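3,4-dihydroxybenzoate decarboxylase (Enterobacter cloacae, PDB 5NY5) decarboxylates 3,4-dihydroxybenzoic acid and, in reverse, carboxylates catechols at the para position, as a UbiD-family enzyme dependent on prenylated flavin. Local coordinates at residues E289-C294 with G362-I367; S441-Y446 with R451-S456. All blocks are in the same frame, centred on the assembly; numbering follows the deposited sequence.

Contact 1. Residues E289-C294 with G362-I367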
loop_
_atom_site.group_PDB
_atom_site.type_symbol
_atom_site.label_atom_id
_atom_site.label_comp_id
_atom_site.label_asym_id
_atom_site.label_seq_id
_atom_site.Cartn_x
_atom_site.Cartn_y
_atom_site.Cartn_z
ATOM N N GLU A 289 0.029 -28.434 -21.210
ATOM C CA GLU A 289 0.328 -27.140 -21.799
ATOM C C GLU A 289 1.699 -26.655 -21.342
ATOM O O GLU A 289 2.317 -27.214 -20.435
ATOM C CB GLU A 289 -0.754 -26.121 -21.435
ATOM C CG GLU A 289 -2.163 -26.533 -21.831
ATOM C CD GLU A 289 -2.370 -26.563 -23.333
ATOM O OE1 GLU A 289 -3.358 -27.178 -23.782
ATOM O OE2 GLU A 289 -1.552 -25.969 -24.066
ATOM N N PHE A 290 2.171 -25.588 -21.987
ATOM C CA PHE A 290 3.494 -25.072 -21.662
ATOM C C PHE A 290 3.646 -24.561 -20.226
ATOM O O PHE A 290 4.766 -24.672 -19.697
ATOM C CB PHE A 290 3.894 -23.986 -22.677
ATOM C CG PHE A 290 3.154 -22.688 -22.524
ATOM C CD1 PHE A 290 3.654 -21.684 -21.714
ATOM C CD2 PHE A 290 1.971 -22.463 -23.205
ATOM C CE1 PHE A 290 2.982 -20.488 -21.571
ATOM C CE2 PHE A 290 1.295 -21.266 -23.068
ATOM C CZ PHE A 290 1.803 -20.279 -22.250
ATOM N N PRO A 291 2.629 -24.007 -19.550
ATOM C CA PRO A 291 2.840 -23.616 -18.146
ATOM C C PRO A 291 3.113 -24.789 -17.220
ATOM O O PRO A 291 3.666 -24.580 -16.134
ATOM C CB PRO A 291 1.531 -22.904 -17.774
ATOM C CG PRO A 291 0.957 -22.476 -19.057
ATOM C CD PRO A 291 1.296 -23.575 -20.007
ATOM N N GLY A 292 2.746 -26.008 -17.603
ATOM C CA GLY A 292 3.014 -27.184 -16.795
ATOM C C GLY A 292 1.783 -27.935 -16.340
ATOM O O GLY A 292 1.919 -28.916 -15.595
ATOM N N TYR A 293 0.589 -27.533 -16.752
ATOM C CA TYR A 293 -0.648 -28.169 -16.336
ATOM C C TYR A 293 -1.345 -28.758 -17.554
ATOM O O TYR A 293 -1.075 -28.374 -18.694
ATOM C CB TYR A 293 -1.569 -27.169 -15.625
ATOM C CG TYR A 293 -0.870 -26.353 -14.563
ATOM C CD1 TYR A 293 -0.829 -26.783 -13.244
ATOM C CD2 TYR A 293 -0.244 -25.156 -14.881
ATOM C CE1 TYR A 293 -0.188 -26.042 -12.272
ATOM C CE2 TYR A 293 0.401 -24.410 -13.918
ATOM C CZ TYR A 293 0.425 -24.857 -12.615
ATOM O OH TYR A 293 1.066 -24.114 -11.652
ATOM N N CYS A 294 -2.241 -29.708 -17.306
ATOM C CA CYS A 294 -3.016 -30.296 -18.387
ATOM C C CYS A 294 -4.122 -29.334 -18.798
ATOM O O CYS A 294 -4.911 -28.888 -17.961
ATOM C CB CYS A 294 -3.605 -31.641 -17.965
ATOM S SG CYS A 294 -3.474 -32.009 -16.202
ATOM N N GLY A 362 8.931 -19.919 -21.840
ATOM C CA GLY A 362 9.306 -19.000 -22.892
ATOM C C GLY A 362 8.336 -17.864 -23.123
ATOM O O GLY A 362 8.519 -17.102 -24.079
ATOM N N LYS A 363 7.317 -17.719 -22.283
ATOM C CA LYS A 363 6.305 -16.688 -22.493
ATOM C C LYS A 363 5.992 -15.869 -21.248
ATOM O O LYS A 363 5.810 -14.657 -21.353
ATOM C CB LYS A 363 5.010 -17.331 -23.029
ATOM C CG LYS A 363 5.166 -18.007 -24.385
ATOM C CD LYS A 363 3.972 -18.886 -24.726
ATOM C CE LYS A 363 2.761 -18.063 -25.123
ATOM N NZ LYS A 363 2.996 -17.297 -26.378
ATOM N N PHE A 364 5.937 -16.491 -20.072
ATOM C CA PHE A 364 5.409 -15.813 -18.892
ATOM C C PHE A 364 6.449 -15.004 -18.127
ATOM O O PHE A 364 6.104 -13.977 -17.536
ATOM C CB PHE A 364 4.769 -16.827 -17.940
ATOM C CG PHE A 364 3.487 -17.419 -18.450
ATOM C CD1 PHE A 364 2.896 -16.946 -19.607
ATOM C CD2 PHE A 364 2.866 -18.447 -17.763
ATOM C CE1 PHE A 364 1.714 -17.492 -20.074
ATOM C CE2 PHE A 364 1.684 -18.994 -18.223
ATOM C CZ PHE A 364 1.106 -18.514 -19.378
ATOM N N LEU A 365 7.708 -15.432 -18.113
ATOM C CA LEU A 365 8.743 -14.797 -17.309
ATOM C C LEU A 365 9.836 -14.246 -18.210
ATOM O O LEU A 365 10.398 -14.977 -19.029
ATOM C CB LEU A 365 9.333 -15.783 -16.297
ATOM C CG LEU A 365 10.506 -15.288 -15.451
ATOM C CD1 LEU A 365 10.176 -13.967 -14.789
ATOM C CD2 LEU A 365 10.882 -16.328 -14.403
ATOM N N GLY A 366 10.138 -12.962 -18.047
ATOM C CA GLY A 366 11.185 -12.322 -18.814
ATOM C C GLY A 366 12.307 -11.789 -17.950
ATOM O O GLY A 366 12.067 -11.084 -16.966
ATOM N N ILE A 367 13.541 -12.125 -18.308
ATOM C CA ILE A 367 14.728 -11.678 -17.593
ATOM C C ILE A 367 15.461 -10.694 -18.490
ATOM O O ILE A 367 15.784 -11.018 -19.637
ATOM C CB ILE A 367 15.640 -12.859 -17.216
ATOM C CG1 ILE A 367 14.806 -14.063 -16.771
ATOM C CG2 ILE A 367 16.628 -12.451 -16.141
ATOM C CD1 ILE A 367 13.989 -13.829 -15.528
#

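Contact 2. Residues S441-Y446 with R451-S456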
loop_
_atom_site.group_PDB
_atom_site.type_symbol
_atom_site.label_atom_id
_atom_site.label_comp_id
_atom_site.label_asym_id
_atom_site.label_seq_id
_atom_site.Cartn_x
_atom_site.Cartn_y
_atom_site.Cartn_z
ATOM N N SER A 441 -3.441 -19.181 -12.008
ATOM C CA SER A 441 -3.596 -18.134 -11.010
ATOM C C SER A 441 -4.232 -16.869 -11.572
ATOM O O SER A 441 -4.562 -15.968 -10.795
ATOM C CB SER A 441 -2.241 -17.798 -10.384
ATOM O OG SER A 441 -1.405 -17.124 -11.305
ATOM N N GLN A 442 -4.408 -16.774 -12.888
ATOM C CA GLN A 442 -5.069 -15.625 -13.501
ATOM C C GLN A 442 -6.586 -15.819 -13.474
ATOM O O GLN A 442 -7.265 -15.921 -14.494
ATOM C CB GLN A 442 -4.547 -15.410 -14.916
ATOM C CG GLN A 442 -3.061 -15.128 -14.951
ATOM C CD GLN A 442 -2.589 -14.568 -16.275
ATOM O OE1 GLN A 442 -3.388 -14.146 -17.104
ATOM N NE2 GLN A 442 -1.276 -14.554 -16.473
ATOM N N SER A 443 -7.105 -15.872 -12.249
ATOM C CA SER A 443 -8.484 -16.207 -11.958
ATOM C C SER A 443 -9.036 -15.253 -10.909
ATOM O O SER A 443 -8.298 -14.819 -10.014
ATOM C CB SER A 443 -8.607 -17.653 -11.453
ATOM O OG SER A 443 -9.899 -17.911 -10.935
ATOM N N PRO A 444 -10.320 -14.898 -11.002
ATOM C CA PRO A 444 -10.937 -14.132 -9.912
ATOM C C PRO A 444 -10.908 -14.866 -8.586
ATOM O O PRO A 444 -10.927 -14.221 -7.530
ATOM C CB PRO A 444 -12.374 -13.913 -10.408
ATOM C CG PRO A 444 -12.292 -14.047 -11.885
ATOM C CD PRO A 444 -11.234 -15.081 -12.139
ATOM N N ASP A 445 -10.855 -16.200 -8.608
ATOM C CA ASP A 445 -10.771 -16.989 -7.387
ATOM C C ASP A 445 -9.417 -16.873 -6.704
ATOM O O ASP A 445 -9.289 -17.287 -5.547
ATOM C CB ASP A 445 -11.061 -18.457 -7.693
ATOM C CG ASP A 445 -12.373 -18.652 -8.422
ATOM O OD1 ASP A 445 -13.329 -17.902 -8.142
ATOM O OD2 ASP A 445 -12.445 -19.556 -9.278
ATOM N N TYR A 446 -8.411 -16.332 -7.389
ATOM C CA TYR A 446 -7.085 -16.152 -6.819
ATOM C C TYR A 446 -6.838 -14.732 -6.326
ATOM O O TYR A 446 -5.949 -14.528 -5.494
ATOM C CB TYR A 446 -6.020 -16.518 -7.860
ATOM C CG TYR A 446 -4.757 -17.145 -7.312
ATOM C CD1 TYR A 446 -3.789 -16.377 -6.680
ATOM C CD2 TYR A 446 -4.516 -18.504 -7.463
ATOM C CE1 TYR A 446 -2.630 -16.948 -6.197
ATOM C CE2 TYR A 446 -3.356 -19.084 -6.984
ATOM C CZ TYR A 446 -2.419 -18.302 -6.351
ATOM O OH TYR A 446 -1.269 -18.879 -5.874
ATOM N N ARG A 451 -10.565 -9.439 -12.747
ATOM C CA ARG A 451 -11.971 -9.395 -13.124
ATOM C C ARG A 451 -12.408 -10.573 -13.986
ATOM O O ARG A 451 -13.613 -10.776 -14.160
ATOM C CB ARG A 451 -12.279 -8.076 -13.842
ATOM C CG ARG A 451 -12.365 -6.890 -12.891
ATOM C CD ARG A 451 -12.269 -5.558 -13.608
ATOM N NE ARG A 451 -12.229 -4.450 -12.660
ATOM C CZ ARG A 451 -12.122 -3.172 -13.002
ATOM N NH1 ARG A 451 -12.042 -2.828 -14.280
ATOM N NH2 ARG A 451 -12.096 -2.234 -12.066
ATOM N N GLY A 452 -11.477 -11.357 -14.514
ATOM C CA GLY A 452 -11.860 -12.479 -15.351
ATOM C C GLY A 452 -10.669 -13.359 -15.641
ATOM O O GLY A 452 -9.519 -12.992 -15.387
ATOM N N ASN A 453 -10.970 -14.541 -16.175
ATOM C CA ASN A 453 -9.927 -15.483 -16.557
ATOM C C ASN A 453 -8.964 -14.845 -17.550
ATOM O O ASN A 453 -9.367 -14.085 -18.434
ATOM C CB ASN A 453 -10.549 -16.741 -17.163
ATOM C CG ASN A 453 -11.327 -17.552 -16.151
ATOM O OD1 ASN A 453 -11.061 -17.484 -14.956
ATOM N ND2 ASN A 453 -12.288 -18.334 -16.627
ATOM N N GLY A 454 -7.680 -15.154 -17.395
ATOM C CA GLY A 454 -6.661 -14.628 -18.272
ATOM C C GLY A 454 -6.167 -13.244 -17.923
ATOM O O GLY A 454 -5.327 -12.705 -18.652
ATOM N N ILE A 455 -6.665 -12.649 -16.844
ATOM C CA ILE A 455 -6.197 -11.358 -16.364
ATOM C C ILE A 455 -5.330 -11.600 -15.141
ATOM O O ILE A 455 -5.580 -12.517 -14.352
ATOM C CB ILE A 455 -7.371 -10.411 -16.040
ATOM C CG1 ILE A 455 -8.322 -10.329 -17.232
ATOM C CG2 ILE A 455 -6.862 -9.028 -15.667
ATOM C CD1 ILE A 455 -9.534 -9.481 -16.986
ATOM N N SER A 456 -4.299 -10.775 -14.986
ATOM C CA SER A 456 -3.304 -11.013 -13.956
ATOM C C SER A 456 -2.820 -9.700 -13.367
ATOM O O SER A 456 -2.999 -8.626 -13.943
ATOM C CB SER A 456 -2.107 -11.793 -14.514
ATOM O OG SER A 456 -1.091 -11.948 -13.543
#

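Contact 1. Residues E289-C294 with G362-I367
Directly after G362, the side chain of K363 arches over one face of the F290 ring. Its aliphatic part does the touching: CD stands 3.8 Å from the centroid of the F290 ring, in a CH-pi contact close to the ring normal. Bends at the last two torsions curl the chain across the ring while the ammonium group goes on to E394, a salt bridge, and to the hydroxyl of Y392. Lysine suits the spot because it offers methylenes to the aromatic ring and a charge to the partners beyond it. On the opposite face of F290 lies P291, whose CD sits 3.2 Å above the ring plane, so the phenyl group is flanked on both faces.

F364 comes next and offers its own face to the edge of F290. The pair forms an offset edge-to-face stack, centroids 4.9 Å apart and planes at 65°. Within it F290 CZ lies 3.4 Å from F364 CZ. F290 can enter this corner because its CG lies between its own backbone N and carbonyl carbon (chi1 72°). P291 adds a compact apolar neighbour, its CG 3.7 Å from F364 CE2. H436 meets both phenylalanines edge-to-face, and H327 stacks on F290.

From L365 the chain runs on as strand 365-370, away from the 289-294 loop. That loop, which joins strands 285-288 and 294-296, begins with a type I turn from E289 to G292. E289 also salt-bridges R171, a residue that binds prenylated FMN. The contact thus joins a loop of the Rift-related domain to the two residues just before strand 365-370 in the C-terminal domain, with helix 324-346 alongside K363 and strand 397-401 hydrogen-bonded to G366.

Contact 2. Residues S441-Y446 with R451-S456
At its root, the side chain of Q442 rests on the backbone of the partner segment, with CB 3.1 Å from I455 O. CG then passes S456 CB at 3.5 Å, and the amide carbon CD comes nearer still, 3.3 Å from that same S456 CB. A serine fits here because its small methylene lets the flat amide lie close by. With the chain extended beyond CG (chi2 -165°), the amide reaches past S456 to G454. There Q442 OE1 faces G454 O at 2.9 Å; both are acceptors and make no bond with each other, and OE1 accepts a hydrogen bond from the backbone N of H436. Q442 NE2 has a weak hydrogen bond to D439 OD2.

The backbone of Q442 is the centre of an inverse gamma turn. It brings Q442 O to the type II turn G452-I455, where G454 N donates to Q442 O over 3.0 Å (N-H...O angle 143°). N453 CA adds a CA-H...O contact to the same oxygen. G454 holds the third position of that turn with a positive phi, 83°, which glycine adopts without the clash that a CB would meet.

Further along, S443 OG accepts from D445 N in an ST turn, and the rigid ring of P444 leans on the other segment, its CG 3.8 Å from G452 CA. N453 OD1 lies near P444 CD, the two side chains crossing at about a right angle. At the outer end, D445 salt-bridges R472 of the second subunit, and R451 reaches E378 of the third subunit.

In the fold
Contact 1 closes before contact 2 opens along the chain; their centres lie 16 Å apart and their nearest atoms about 5 Å. Both reach one five-stranded mixed sheet of the C-terminal domain, contact 1 through strand 365-370 and contact 2 through strand 455-462, with strand 397-401 between them. Contact 1 ties this domain to the Rift-related domain and lies nearer the cofactor site, whereas contact 2 stays within the C-terminal domain, away from the annotated sites. H436 takes part in both. Both contacts touch the second subunit, so the same regions also take part in building the six-chain assembly.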